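Local structure of HK97 Family Phage Portal Protein (Corynebacterium diphtheriae, 3KDR) at the interface of chains A and B. The protein probably forms the ring-shaped portal of a tailed phage of the HK97 family, the channel through which DNA enters and leaves the viral head. Numbering follows the deposited sequence. Chains: chain A/B, HK97 Family Phage Portal Protein.

The interface of chains A and B. Residues chain A 248, 252, 256, 288-289, 292; chain B 247, 295-298.
The last modelled residues of chain B run across chain A, extended through B:Ile295, B:Pro296 and B:Thr297 (phi/psi -68°/158° at B:Pro296), between one side of helix 247-270 and the start of the short helix 289-294. This subunit contact belongs to a phage portal protein of the HK97 family, deposited as a twelve-subunit assembly, which suits a portal ring. A:Ala248, A:Ile252 and A:Thr256 recur every four residues and so line one face of the long helix. Among the residues of this patch no N or O finds a bonding partner across the contact, so apolar packing holds it. A:Ile252 lies at the centre: its CG2, anti to the backbone N, meets CG2 of B:Ile295 at 3.4 Å, branch tip to branch tip, the two side chains crossing at about a right angle. The same A:Ile252 methyl packs 3.8 Å from CB of B:Ala247, on chain B's own copy of the long helix, where a small side chain probably leaves room for it. The other arm of A:Ile252 carries CD1 to the carbonyl O of B:Pro296, 3.5 Å away. A:Thr256 OG1, beside its backbone N, donates a hydrogen bond of 2.8 Å to A:Ile252 O from above the carbonyl plane; thus satisfied, the hydroxyl can face apolar carbons, B:Ile295 CG1 and B:Ala247 CB, each at 3.9 Å. The ring of B:Pro296, which lacks an N-H needing a partner, enters between A:Leu292 and A:Pro288. A:Leu292, its CG anti to the carbonyl carbon (chi1 -71°), turns CD1 toward the ring, the side chains crossing at about a right angle, while CB of A:Pro288 sits 4.0 Å from CG of B:Pro296.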
loop_
_atom_site.group_PDB
_atom_site.type_symbol
_atom_site.label_atom_id
_atom_site.label_comp_id
_atom_site.label_asym_id
_atom_site.label_seq_id
_atom_site.Cartn_x
_atom_site.Cartn_y
_atom_site.Cartn_z
ATOM N N ALA A 248 -2.130 1.410 32.446
ATOM C CA ALA A 248 -3.309 1.037 33.183
ATOM C C ALA A 248 -4.184 0.051 32.422
ATOM O O ALA A 248 -4.510 -0.970 32.969
ATOM C CB ALA A 248 -4.073 2.236 33.564
ATOM N N ILE A 252 -5.021 -4.094 33.284
ATOM C CA ILE A 252 -6.383 -4.512 33.414
ATOM C C ILE A 252 -6.672 -5.633 32.450
ATOM O O ILE A 252 -7.353 -6.604 32.767
ATOM C CB ILE A 252 -7.301 -3.344 33.103
ATOM C CG1 ILE A 252 -6.954 -2.188 34.041
ATOM C CG2 ILE A 252 -8.747 -3.729 33.245
ATOM C CD1 ILE A 252 -7.980 -1.135 34.150
ATOM N N THR A 256 -7.620 -9.290 33.750
ATOM C CA THR A 256 -8.994 -9.771 33.515
ATOM C C THR A 256 -8.992 -11.122 32.865
ATOM O O THR A 256 -9.711 -12.020 33.309
ATOM C CB THR A 256 -9.751 -8.795 32.628
ATOM O OG1 THR A 256 -9.900 -7.588 33.342
ATOM C CG2 THR A 256 -11.052 -9.259 32.312
ATOM N N PRO A 288 -6.323 -6.450 42.905
ATOM C CA PRO A 288 -5.624 -5.971 41.740
ATOM C C PRO A 288 -5.689 -4.451 41.609
ATOM O O PRO A 288 -4.842 -3.846 40.938
ATOM C CB PRO A 288 -6.425 -6.605 40.593
ATOM C CG PRO A 288 -7.369 -7.487 41.181
ATOM C CD PRO A 288 -7.634 -6.975 42.537
ATOM N N ALA A 289 -6.709 -3.836 42.219
ATOM C CA ALA A 289 -6.786 -2.388 42.223
ATOM C C ALA A 289 -5.502 -1.812 42.854
ATOM O O ALA A 289 -5.095 -0.705 42.501
ATOM C CB ALA A 289 -7.975 -1.914 42.944
ATOM N N LEU A 292 -2.991 -1.040 40.156
ATOM C CA LEU A 292 -3.266 0.200 39.461
ATOM C C LEU A 292 -2.941 1.470 40.245
ATOM O O LEU A 292 -2.553 2.482 39.669
ATOM C CB LEU A 292 -4.731 0.203 39.036
ATOM C CG LEU A 292 -5.005 -0.790 37.903
ATOM C CD1 LEU A 292 -6.407 -0.972 37.847
ATOM C CD2 LEU A 292 -4.540 -0.329 36.516
ATOM N N ALA B 247 -10.882 -4.049 28.221
ATOM C CA ALA B 247 -11.237 -5.278 28.909
ATOM C C ALA B 247 -12.748 -5.521 29.001
ATOM O O ALA B 247 -13.215 -6.603 28.696
ATOM C CB ALA B 247 -10.632 -5.249 30.293
ATOM N N ILE B 295 -13.362 -6.058 37.451
ATOM C CA ILE B 295 -12.390 -5.348 36.646
ATOM C C ILE B 295 -12.053 -4.078 37.387
ATOM O O ILE B 295 -12.937 -3.350 37.816
ATOM C CB ILE B 295 -12.918 -4.993 35.266
ATOM C CG1 ILE B 295 -13.339 -6.264 34.513
ATOM C CG2 ILE B 295 -11.895 -4.209 34.495
ATOM C CD1 ILE B 295 -13.777 -6.032 33.066
ATOM N N PRO B 296 -10.760 -3.824 37.582
ATOM C CA PRO B 296 -10.370 -2.612 38.268
ATOM C C PRO B 296 -10.677 -1.369 37.456
ATOM O O PRO B 296 -10.793 -1.424 36.234
ATOM C CB PRO B 296 -8.864 -2.772 38.409
ATOM C CG PRO B 296 -8.620 -4.194 38.337
ATOM C CD PRO B 296 -9.602 -4.709 37.365
ATOM N N THR B 297 -10.788 -0.252 38.154
ATOM C CA THR B 297 -11.217 0.990 37.548
ATOM C C THR B 297 -10.018 1.914 37.371
ATOM O O THR B 297 -9.306 2.197 38.339
ATOM C CB THR B 297 -12.349 1.664 38.386
ATOM O OG1 THR B 297 -12.318 1.183 39.738
ATOM C CG2 THR B 297 -13.733 1.321 37.792
ATOM N N THR B 298 -9.828 2.363 36.124
ATOM C CA THR B 298 -8.719 3.251 35.709
ATOM C C THR B 298 -8.601 4.532 36.562
ATOM O O THR B 298 -7.507 5.092 36.700
ATOM C CB THR B 298 -8.853 3.628 34.160
ATOM O OG1 THR B 298 -7.925 2.859 33.360
ATOM C CG2 THR B 298 -8.653 5.190 33.898
#